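Local coordinates for protein endo-alpha-mannosidase (Bacteroides thetaiotaomicron, PDB 4ACY) that acts as a family 99 endo-alpha-mannosidase, probably cleaving internal mannosidic linkages of N-glycan chains, on a closed beta/alpha barrel, at residues D84-C88 / N89-E93; P102-I105 / R106-R110; I168-V172 / D173-D177; A356-Y359 / Y360-T364. All coordinates share one frame; numbering follows the deposited sequence.

Contact 1: D84-C88 / N89-E93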
loop_
_atom_site.group_PDB
_atom_site.type_symbol
_atom_site.label_atom_id
_atom_site.label_comp_id
_atom_site.label_asym_id
_atom_site.label_seq_id
_atom_site.Cartn_x
_atom_site.Cartn_y
_atom_site.Cartn_z
ATOM N N ASP A 84 -18.856 3.117 -18.025
ATOM C CA ASP A 84 -18.105 1.923 -17.616
ATOM C C ASP A 84 -16.671 1.881 -18.186
ATOM O O ASP A 84 -16.046 0.829 -18.222
ATOM C CB ASP A 84 -18.871 0.618 -17.938
ATOM C CG ASP A 84 -20.273 0.565 -17.293
ATOM O OD1 ASP A 84 -20.567 1.359 -16.371
ATOM O OD2 ASP A 84 -21.088 -0.277 -17.730
ATOM N N ASP A 85 -16.170 3.041 -18.614
ATOM C CA ASP A 85 -14.828 3.174 -19.212
ATOM C C ASP A 85 -13.940 3.777 -18.134
ATOM O O ASP A 85 -13.895 4.999 -17.969
ATOM C CB ASP A 85 -14.909 4.090 -20.443
ATOM C CG ASP A 85 -13.569 4.242 -21.191
ATOM O OD1 ASP A 85 -12.613 3.476 -20.947
ATOM O OD2 ASP A 85 -13.504 5.132 -22.069
ATOM N N ILE A 86 -13.278 2.911 -17.375
ATOM C CA ILE A 86 -12.624 3.333 -16.137
ATOM C C ILE A 86 -11.109 3.057 -16.130
ATOM O O ILE A 86 -10.615 2.188 -16.853
ATOM C CB ILE A 86 -13.310 2.734 -14.872
ATOM C CG1 ILE A 86 -13.148 1.211 -14.808
ATOM C CG2 ILE A 86 -14.811 3.154 -14.804
ATOM C CD1 ILE A 86 -13.529 0.633 -13.431
ATOM N N ALA A 87 -10.393 3.801 -15.287
ATOM C CA ALA A 87 -8.926 3.865 -15.345
ATOM C C ALA A 87 -8.194 2.698 -14.663
ATOM O O ALA A 87 -7.365 2.896 -13.753
ATOM C CB ALA A 87 -8.453 5.191 -14.782
ATOM N N CYS A 88 -8.502 1.491 -15.118
ATOM C CA CYS A 88 -7.897 0.270 -14.611
ATOM C C CYS A 88 -8.132 -0.870 -15.588
ATOM O O CYS A 88 -9.073 -0.814 -16.395
ATOM C CB CYS A 88 -8.425 -0.082 -13.210
ATOM S SG CYS A 88 -10.165 0.280 -12.955
ATOM N N ASN A 89 -7.269 -1.882 -15.539
ATOM C CA ASN A 89 -7.371 -3.010 -16.457
ATOM C C ASN A 89 -8.327 -4.106 -15.979
ATOM O O ASN A 89 -8.713 -4.972 -16.760
ATOM C CB ASN A 89 -6.004 -3.623 -16.718
ATOM C CG ASN A 89 -5.140 -2.753 -17.625
ATOM O OD1 ASN A 89 -4.907 -3.089 -18.810
ATOM N ND2 ASN A 89 -4.684 -1.631 -17.096
ATOM N N PHE A 90 -8.633 -4.093 -14.684
ATOM C CA PHE A 90 -9.664 -4.974 -14.100
ATOM C C PHE A 90 -10.861 -4.106 -13.725
ATOM O O PHE A 90 -10.760 -2.882 -13.710
ATOM C CB PHE A 90 -9.115 -5.653 -12.831
ATOM C CG PHE A 90 -8.033 -6.682 -13.081
ATOM C CD1 PHE A 90 -6.689 -6.310 -13.195
ATOM C CD2 PHE A 90 -8.353 -8.040 -13.167
ATOM C CE1 PHE A 90 -5.680 -7.271 -13.400
ATOM C CE2 PHE A 90 -7.364 -9.010 -13.372
ATOM C CZ PHE A 90 -6.014 -8.629 -13.497
ATOM N N TYR A 91 -11.997 -4.728 -13.395
ATOM C CA TYR A 91 -13.194 -3.968 -13.067
ATOM C C TYR A 91 -13.697 -4.401 -11.686
ATOM O O TYR A 91 -13.900 -5.600 -11.459
ATOM C CB TYR A 91 -14.281 -4.196 -14.131
ATOM C CG TYR A 91 -15.402 -3.204 -14.032
ATOM C CD1 TYR A 91 -16.456 -3.399 -13.139
ATOM C CD2 TYR A 91 -15.397 -2.043 -14.805
ATOM C CE1 TYR A 91 -17.475 -2.461 -13.019
ATOM C CE2 TYR A 91 -16.409 -1.102 -14.691
ATOM C CZ TYR A 91 -17.444 -1.325 -13.796
ATOM O OH TYR A 91 -18.451 -0.398 -13.675
ATOM N N PRO A 92 -13.909 -3.444 -10.765
ATOM C CA PRO A 92 -14.292 -3.856 -9.403
ATOM C C PRO A 92 -15.692 -4.480 -9.283
ATOM O O PRO A 92 -16.650 -4.009 -9.914
ATOM C CB PRO A 92 -14.299 -2.541 -8.626
ATOM C CG PRO A 92 -13.364 -1.620 -9.388
ATOM C CD PRO A 92 -13.680 -1.988 -10.842
ATOM N N GLU A 93 -15.794 -5.495 -8.436
ATOM C CA GLU A 93 -17.096 -6.015 -8.034
ATOM C C GLU A 93 -18.000 -4.882 -7.529
ATOM O O GLU A 93 -19.205 -4.844 -7.836
ATOM C CB GLU A 93 -16.933 -7.085 -6.959
ATOM C CG GLU A 93 -18.288 -7.684 -6.574
ATOM C CD GLU A 93 -18.245 -8.606 -5.380
ATOM O OE1 GLU A 93 -17.268 -8.605 -4.619
ATOM O OE2 GLU A 93 -19.233 -9.345 -5.203
HETATM O O HOH W 1 -18.996 2.294 -14.357
#
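The loop from strand 77-79 to helix 102-115 bends sharply here at an inverse gamma turn centred on Ala87, and Ile86 meets Tyr91 and Pro92 inside the bend. Ile86 sends its longer branch inward: CG1 lies between the backbone N and the carbonyl carbon (chi1 66°), and CD1 ends 3.5 Å from Tyr91 CD2, the two side chains crossing at about a right angle. The same methyl lies 3.7 Å from Pro92 CD, which itself covers part of one face of the Tyr91 ring. At the phenol end, Tyr91 OH is 2.8 Å from a water in the plane of the ring, and that water donates to Asp84 OD1 at 2.7 Å; Asp84 OD1 itself stays 3.9 Å from Tyr91 OH. A leucine in place of Tyr91 would probably leave this water without its phenol partner and Ile86 CD1 without the CD2-CE2 side of the ring beside it. Around the bend, Tyr349 sets its ring edge-to-face with Tyr91, its hydroxyl hydrogen-bonded to Asp84 O and Ile86 N, while backbone bonds to Val340 and Leu350 tie the loop to the segment between strand 322-324 and helix 359-376.

Contact 2: P102-I105 / R106-R110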
loop_
_atom_site.group_PDB
_atom_site.type_symbol
_atom_site.label_atom_id
_atom_site.label_comp_id
_atom_site.label_asym_id
_atom_site.label_seq_id
_atom_site.Cartn_x
_atom_site.Cartn_y
_atom_site.Cartn_z
ATOM N N PRO A 102 -19.889 4.965 3.395
ATOM C CA PRO A 102 -19.764 4.082 4.558
ATOM C C PRO A 102 -20.055 2.617 4.238
ATOM O O PRO A 102 -19.445 1.727 4.841
ATOM C CB PRO A 102 -20.794 4.646 5.543
ATOM C CG PRO A 102 -20.934 6.080 5.155
ATOM C CD PRO A 102 -20.848 6.058 3.643
ATOM N N GLU A 103 -20.956 2.360 3.292
ATOM C CA GLU A 103 -21.247 0.976 2.894
ATOM C C GLU A 103 -20.067 0.290 2.214
ATOM O O GLU A 103 -19.803 -0.887 2.445
ATOM C CB GLU A 103 -22.507 0.888 2.025
ATOM C CG GLU A 103 -23.776 0.794 2.858
ATOM C CD GLU A 103 -23.707 -0.336 3.885
ATOM O OE1 GLU A 103 -23.809 -1.521 3.483
ATOM O OE2 GLU A 103 -23.508 -0.037 5.087
ATOM N N ILE A 104 -19.365 1.042 1.376
ATOM C CA ILE A 104 -18.142 0.547 0.740
ATOM C C ILE A 104 -17.062 0.262 1.800
ATOM O O ILE A 104 -16.413 -0.799 1.804
ATOM C CB ILE A 104 -17.609 1.576 -0.286
ATOM C CG1 ILE A 104 -18.621 1.809 -1.426
ATOM C CG2 ILE A 104 -16.238 1.147 -0.817
ATOM C CD1 ILE A 104 -19.053 0.558 -2.205
ATOM N N ILE A 105 -16.889 1.211 2.705
ATOM C CA ILE A 105 -15.890 1.082 3.772
ATOM C C ILE A 105 -16.209 -0.133 4.621
ATOM O O ILE A 105 -15.337 -0.941 4.879
ATOM C CB ILE A 105 -15.770 2.370 4.632
ATOM C CG1 ILE A 105 -15.260 3.560 3.801
ATOM C CG2 ILE A 105 -14.889 2.135 5.857
ATOM C CD1 ILE A 105 -14.141 3.237 2.847
ATOM N N ARG A 106 -17.476 -0.289 5.015
ATOM C CA ARG A 106 -17.888 -1.504 5.729
ATOM C C ARG A 106 -17.535 -2.775 4.952
ATOM O O ARG A 106 -16.975 -3.720 5.509
ATOM C CB ARG A 106 -19.387 -1.482 6.082
ATOM C CG ARG A 106 -19.818 -2.714 6.855
ATOM C CD ARG A 106 -21.334 -2.811 7.041
ATOM N NE ARG A 106 -22.050 -3.119 5.794
ATOM C CZ ARG A 106 -22.083 -4.315 5.193
ATOM N NH1 ARG A 106 -21.434 -5.358 5.694
ATOM N NH2 ARG A 106 -22.771 -4.467 4.069
ATOM N N LYS A 107 -17.850 -2.786 3.658
ATOM C CA LYS A 107 -17.546 -3.943 2.831
ATOM C C LYS A 107 -16.039 -4.214 2.699
ATOM O O LYS A 107 -15.604 -5.371 2.739
ATOM C CB LYS A 107 -18.198 -3.787 1.459
ATOM C CG LYS A 107 -19.654 -4.208 1.463
ATOM C CD LYS A 107 -20.339 -3.833 0.164
ATOM C CE LYS A 107 -21.785 -4.353 0.179
ATOM N NZ LYS A 107 -22.614 -3.592 -0.786
ATOM N N HIS A 108 -15.250 -3.149 2.563
ATOM C CA HIS A 108 -13.786 -3.299 2.463
ATOM C C HIS A 108 -13.190 -3.923 3.724
ATOM O O HIS A 108 -12.318 -4.796 3.659
ATOM C CB HIS A 108 -13.111 -1.949 2.213
ATOM C CG HIS A 108 -13.182 -1.470 0.793
ATOM N ND1 HIS A 108 -13.668 -2.233 -0.249
ATOM C CD2 HIS A 108 -12.771 -0.307 0.244
ATOM C CE1 HIS A 108 -13.565 -1.547 -1.380
ATOM N NE2 HIS A 108 -13.015 -0.382 -1.108
ATOM N N ILE A 109 -13.686 -3.479 4.874
ATOM C CA ILE A 109 -13.246 -4.021 6.157
ATOM C C ILE A 109 -13.624 -5.508 6.240
ATOM O O ILE A 109 -12.802 -6.344 6.612
ATOM C CB ILE A 109 -13.838 -3.203 7.351
ATOM C CG1 ILE A 109 -13.213 -1.798 7.407
ATOM C CG2 ILE A 109 -13.672 -3.965 8.675
ATOM C CD1 ILE A 109 -11.676 -1.781 7.597
ATOM N N ARG A 110 -14.854 -5.845 5.852
ATOM C CA ARG A 110 -15.269 -7.249 5.819
ATOM C C ARG A 110 -14.362 -8.091 4.908
ATOM O O ARG A 110 -14.072 -9.270 5.210
ATOM C CB ARG A 110 -16.739 -7.372 5.398
#
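Ile104 and His108 touch one turn apart near the start of helix 102-115, on the outside of the TIM barrel, and Glu103 pairs with Arg106 on the solvent side of the same turn. Ile104 CG2 sits over one face of the imidazole, 3.8 Å from the centroid of the His108 ring and 21° off its normal, a CH-pi contact between side chains running alongside each other. The Glu103 carboxylate and Arg106 guanidinium, three residues apart, also lie side by side. Arg106 NH2 gives the firmer bond of this salt bridge, reaching the syn side of Glu103 OE1 at 3.2 Å almost within its own plane; NE adds weak bonds to both carboxylate oxygens. Bends in both chains, at chi2 of Glu103 (-53°) and chi3 of Arg106 (71°), bring the charged ends together. Farther out, the rings of Tyr97 and Phe327 meet His108 edge-to-face, Ile105 and Ile109 rest on Glu141 of helix 133-145, and Asp101 OD1 accepts from Glu103 N. The backbone beneath fixes the spacing: Arg106 N bonds to Pro102 O at 2.8 Å, and His108 N reaches Ile104 O at 2.7 Å, nearly in line with the carbonyl bond.

Contact 3: I168-V172 / D173-D177; sequences IQYIV and DTYGD
Thr174 lies over the ring of Tyr170, near the C-terminal end of helix 161-175. Its OG1 stands 3.2 Å above the ring plane, over the centre, and its CB is 4.2 Å from the centroid of the Tyr170 ring, a CH-pi contact 21° off the normal. The two side chains cross obliquely. Tyr170 takes up this position with CG anti to the backbone N (chi1 -178°), which swings the ring along the helix toward the following turn; the Tyr170 ring also stacks with that of Tyr130. The same Thr174 OG1 donates to Tyr170 O at 2.7 Å.

Tyr175 comes to the rim of the same ring, its OH near the plane of Tyr170 and 4.0 Å from Tyr170 CE2. Its own ring has Ile171 CG2 alongside, 4.2 Å from Tyr175 CD2, while Thr174 CG2 lies over one of its faces, toward the rim. Ile171 and Tyr175 then carry the packing inward to Phe151 of strand 148-153 and Trp124 of strand 117-124, so this turn presses the helix of a beta-alpha-beta unit against the barrel. On another side, Asp173 OD1 is hydrogen-bonded to the hydroxyl of Tyr220.

Chemically, Tyr170 O is gripped twice, by Thr174 N at 2.9 Å and by Thr174 OG1, from opposite faces of the carbonyl plane. The bond to Tyr170 O probably fixes the rotation of the threonine side chain and gives its OG1 a partner while it lies on the aromatic face.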
loop_
_atom_site.group_PDB
_atom_site.type_symbol
_atom_site.label_atom_id
_atom_site.label_comp_id
_atom_site.label_asym_id
_atom_site.label_seq_id
_atom_site.Cartn_x
_atom_site.Cartn_y
_atom_site.Cartn_z
ATOM N N ILE A 168 2.817 13.805 10.701
ATOM C CA ILE A 168 2.854 12.858 11.810
ATOM C C ILE A 168 2.088 13.455 12.986
ATOM O O ILE A 168 1.272 12.779 13.603
ATOM C CB ILE A 168 4.306 12.481 12.222
ATOM C CG1 ILE A 168 5.015 11.757 11.073
ATOM C CG2 ILE A 168 4.312 11.611 13.496
ATOM C CD1 ILE A 168 6.536 11.705 11.220
ATOM N N GLN A 169 2.323 14.738 13.269
ATOM C CA GLN A 169 1.643 15.389 14.385
ATOM C C GLN A 169 0.144 15.395 14.161
ATOM O O GLN A 169 -0.612 15.096 15.072
ATOM C CB GLN A 169 2.128 16.818 14.583
ATOM C CG GLN A 169 3.583 16.947 14.958
ATOM C CD GLN A 169 4.036 18.395 14.918
ATOM O OE1 GLN A 169 3.361 19.272 15.451
ATOM N NE2 GLN A 169 5.179 18.653 14.293
ATOM N N TYR A 170 -0.282 15.726 12.941
ATOM C CA TYR A 170 -1.700 15.723 12.629
ATOM C C TYR A 170 -2.313 14.330 12.814
ATOM O O TYR A 170 -3.377 14.185 13.417
ATOM C CB TYR A 170 -2.003 16.244 11.212
ATOM C CG TYR A 170 -3.496 16.251 10.968
ATOM C CD1 TYR A 170 -4.282 17.348 11.344
ATOM C CD2 TYR A 170 -4.143 15.130 10.432
ATOM C CE1 TYR A 170 -5.657 17.335 11.154
ATOM C CE2 TYR A 170 -5.514 15.113 10.245
ATOM C CZ TYR A 170 -6.264 16.218 10.608
ATOM O OH TYR A 170 -7.622 16.182 10.425
ATOM N N ILE A 171 -1.632 13.317 12.289
ATOM C CA ILE A 171 -2.141 11.951 12.318
ATOM C C ILE A 171 -2.256 11.453 13.764
ATOM O O ILE A 171 -3.294 10.925 14.161
ATOM C CB ILE A 171 -1.260 11.018 11.455
ATOM C CG1 ILE A 171 -1.507 11.308 9.961
ATOM C CG2 ILE A 171 -1.513 9.542 11.784
ATOM C CD1 ILE A 171 -0.445 10.729 9.014
ATOM N N VAL A 172 -1.193 11.643 14.542
ATOM C CA VAL A 172 -1.178 11.210 15.944
ATOM C C VAL A 172 -2.208 11.989 16.780
ATOM O O VAL A 172 -2.947 11.396 17.557
ATOM C CB VAL A 172 0.240 11.301 16.568
ATOM C CG1 VAL A 172 0.210 11.052 18.077
ATOM C CG2 VAL A 172 1.201 10.297 15.901
ATOM N N ASP A 173 -2.272 13.306 16.602
ATOM C CA ASP A 173 -3.231 14.124 17.365
ATOM C C ASP A 173 -4.672 13.809 17.036
ATOM O O ASP A 173 -5.532 13.821 17.911
ATOM C CB ASP A 173 -2.993 15.621 17.135
ATOM C CG ASP A 173 -1.724 16.124 17.788
ATOM O OD1 ASP A 173 -1.130 15.409 18.620
ATOM O OD2 ASP A 173 -1.307 17.249 17.454
ATOM N N THR A 174 -4.949 13.546 15.769
ATOM C CA THR A 174 -6.318 13.360 15.326
ATOM C C THR A 174 -6.809 11.921 15.472
ATOM O O THR A 174 -7.953 11.695 15.852
ATOM C CB THR A 174 -6.492 13.827 13.865
ATOM O OG1 THR A 174 -5.909 15.128 13.706
ATOM C CG2 THR A 174 -7.957 13.861 13.473
ATOM N N TYR A 175 -5.945 10.957 15.172
ATOM C CA TYR A 175 -6.348 9.556 15.115
ATOM C C TYR A 175 -5.717 8.680 16.180
ATOM O O TYR A 175 -6.138 7.541 16.358
ATOM C CB TYR A 175 -6.001 8.968 13.746
ATOM C CG TYR A 175 -6.526 9.793 12.607
ATOM C CD1 TYR A 175 -7.892 10.055 12.482
ATOM C CD2 TYR A 175 -5.661 10.322 11.656
ATOM C CE1 TYR A 175 -8.375 10.805 11.431
ATOM C CE2 TYR A 175 -6.135 11.072 10.605
ATOM C CZ TYR A 175 -7.483 11.317 10.500
ATOM O OH TYR A 175 -7.941 12.068 9.445
ATOM N N GLY A 176 -4.706 9.202 16.865
ATOM C CA GLY A 176 -3.886 8.391 17.786
ATOM C C GLY A 176 -4.616 7.782 18.970
ATOM O O GLY A 176 -4.218 6.722 19.475
ATOM N N ASP A 177 -5.686 8.445 19.408
ATOM C CA ASP A 177 -6.536 7.934 20.481
ATOM C C ASP A 177 -7.563 6.904 20.009
ATOM O O ASP A 177 -8.235 6.284 20.828
ATOM C CB ASP A 177 -7.294 9.086 21.154
ATOM C CG ASP A 177 -6.400 9.988 21.973
ATOM O OD1 ASP A 177 -5.186 9.730 22.088
ATOM O OD2 ASP A 177 -6.928 10.976 22.519
#

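Contact 4: A356-Y359 / Y360-T364; sequences ADDY and YLIRT
Tyr360 meets Tyr359 in a T-shaped pair where a type I turn, Ala356 to Tyr359, runs into helix 359-376. The edge of Tyr359 points at the face of Tyr360: CD2 of Tyr359 stands 3.7 Å above the middle of the Tyr360 ring, and the planes are 88° apart. The Tyr360 ring also meets Arg301 in a cation-pi contact, while its backbone N gives a weak bond to a water held by Asp357 O. Leu361 follows, turning toward Met111 and Lys114 of helix 102-115; its N makes a weak bond to Asp358 O. Ile362 N is much better aligned on that same oxygen, at 3.0 Å and 176°, and Ile362 CD1 lies 3.6 Å from Asp358 OD1, whose carboxylate has its salt bridge with Lys114. Arg363 N bonds to Tyr359 O at 2.8 Å. The Arg363 side chain runs alongside Tyr359, with CB over one ring face and CD 3.4 Å from Tyr359 OH, before NE pairs with Asp308. Replacing Tyr359 with alanine would probably leave that face of Tyr360 without the ring edge now over it and take away the ring face against Arg363 CB and the hydroxyl beside its CD. Thr364 OG1 bonds back to Tyr360 O at 2.6 Å. Asp358 takes the N-cap position but makes no capping bond; the type I turn leads straight into the helix that follows the eighth barrel strand.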
loop_
_atom_site.group_PDB
_atom_site.type_symbol
_atom_site.label_atom_id
_atom_site.label_comp_id
_atom_site.label_asym_id
_atom_site.label_seq_id
_atom_site.Cartn_x
_atom_site.Cartn_y
_atom_site.Cartn_z
ATOM N N ALA A 356 -12.768 -17.549 -8.569
ATOM C CA ALA A 356 -13.805 -16.748 -7.919
ATOM C C ALA A 356 -13.437 -15.272 -7.915
ATOM O O ALA A 356 -12.253 -14.940 -7.952
ATOM C CB ALA A 356 -13.982 -17.223 -6.481
ATOM N N ASP A 357 -14.447 -14.406 -7.861
ATOM C CA ASP A 357 -14.235 -12.946 -7.763
ATOM C C ASP A 357 -13.372 -12.632 -6.540
ATOM O O ASP A 357 -12.529 -11.711 -6.564
ATOM C CB ASP A 357 -15.568 -12.203 -7.615
ATOM C CG ASP A 357 -16.518 -12.386 -8.813
ATOM O OD1 ASP A 357 -16.147 -12.974 -9.847
ATOM O OD2 ASP A 357 -17.664 -11.909 -8.693
ATOM N N ASP A 358 -13.579 -13.415 -5.481
ATOM C CA ASP A 358 -12.895 -13.230 -4.207
ATOM C C ASP A 358 -11.721 -14.184 -4.033
ATOM O O ASP A 358 -11.244 -14.376 -2.916
ATOM C CB ASP A 358 -13.884 -13.287 -3.006
ATOM C CG ASP A 358 -14.642 -14.613 -2.909
ATOM O OD1 ASP A 358 -14.606 -15.408 -3.881
ATOM O OD2 ASP A 358 -15.281 -14.854 -1.839
ATOM N N TYR A 359 -11.240 -14.766 -5.132
ATOM C CA TYR A 359 -10.120 -15.685 -5.065
ATOM C C TYR A 359 -8.934 -15.117 -4.286
ATOM O O TYR A 359 -8.313 -15.818 -3.476
ATOM C CB TYR A 359 -9.624 -16.121 -6.460
ATOM C CG TYR A 359 -8.475 -17.078 -6.326
ATOM C CD1 TYR A 359 -8.701 -18.411 -5.971
ATOM C CD2 TYR A 359 -7.149 -16.647 -6.467
ATOM C CE1 TYR A 359 -7.649 -19.290 -5.784
ATOM C CE2 TYR A 359 -6.094 -17.528 -6.297
ATOM C CZ TYR A 359 -6.349 -18.840 -5.956
ATOM O OH TYR A 359 -5.318 -19.729 -5.784
ATOM N N TYR A 360 -8.581 -13.859 -4.557
ATOM C CA TYR A 360 -7.371 -13.316 -3.942
ATOM C C TYR A 360 -7.541 -13.003 -2.467
ATOM O O TYR A 360 -6.578 -13.057 -1.730
ATOM C CB TYR A 360 -6.741 -12.170 -4.760
ATOM C CG TYR A 360 -6.227 -12.731 -6.059
ATOM C CD1 TYR A 360 -4.956 -13.318 -6.133
ATOM C CD2 TYR A 360 -7.032 -12.735 -7.198
ATOM C CE1 TYR A 360 -4.512 -13.887 -7.325
ATOM C CE2 TYR A 360 -6.585 -13.283 -8.387
ATOM C CZ TYR A 360 -5.336 -13.860 -8.433
ATOM O OH TYR A 360 -4.896 -14.413 -9.600
ATOM N N LEU A 361 -8.778 -12.775 -2.032
ATOM C CA LEU A 361 -9.054 -12.643 -0.599
ATOM C C LEU A 361 -8.905 -13.994 0.085
ATOM O O LEU A 361 -8.246 -14.095 1.122
ATOM C CB LEU A 361 -10.454 -12.069 -0.359
ATOM C CG LEU A 361 -10.801 -10.692 -0.902
ATOM C CD1 LEU A 361 -12.182 -10.342 -0.421
ATOM C CD2 LEU A 361 -9.789 -9.635 -0.414
ATOM N N ILE A 362 -9.527 -15.026 -0.496
ATOM C CA ILE A 362 -9.387 -16.412 -0.022
ATOM C C ILE A 362 -7.935 -16.860 0.060
ATOM O O ILE A 362 -7.499 -17.417 1.073
ATOM C CB ILE A 362 -10.188 -17.391 -0.941
ATOM C CG1 ILE A 362 -11.678 -17.030 -0.913
ATOM C CG2 ILE A 362 -9.949 -18.841 -0.534
ATOM C CD1 ILE A 362 -12.519 -17.687 -2.037
ATOM N N ARG A 363 -7.179 -16.602 -1.007
ATOM C CA ARG A 363 -5.795 -17.053 -1.090
ATOM C C ARG A 363 -4.883 -16.274 -0.128
ATOM O O ARG A 363 -3.896 -16.818 0.379
ATOM C CB ARG A 363 -5.294 -16.962 -2.534
ATOM C CG ARG A 363 -4.039 -17.772 -2.839
ATOM C CD ARG A 363 -4.263 -19.264 -2.574
ATOM N NE ARG A 363 -3.126 -20.066 -2.999
ATOM C CZ ARG A 363 -2.964 -21.353 -2.677
ATOM N NH1 ARG A 363 -3.858 -21.979 -1.911
ATOM N NH2 ARG A 363 -1.910 -22.009 -3.114
ATOM N N THR A 364 -5.206 -15.002 0.108
ATOM C CA THR A 364 -4.512 -14.217 1.134
ATOM C C THR A 364 -4.652 -14.857 2.529
ATOM O O THR A 364 -3.656 -15.021 3.241
ATOM C CB THR A 364 -4.997 -12.753 1.166
ATOM O OG1 THR A 364 -4.711 -12.138 -0.098
ATOM C CG2 THR A 364 -4.267 -11.959 2.267
HETATM O O HOH W 2 -10.203 -11.395 -4.754
#

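From the N terminus the four contacts follow in series, and none nests in or crosses another. Contact 1 closes a bend in the loop after strand 77-79, and the chain then enters helix 102-115, whose first turns hold contact 2; their nearest atoms are about 7 Å apart. Contact 3 lies in the last turns of helix 161-175, between barrel strands 148-153 and 189-192, and is remote, with its centre about 34 Å from that of contact 1. Contact 4 starts helix 359-376 after the last barrel strand. It returns to within about 5 Å of contact 1 and 6 Å of contact 2, nearest atoms, bringing the C-terminal helix beside helix 102-115.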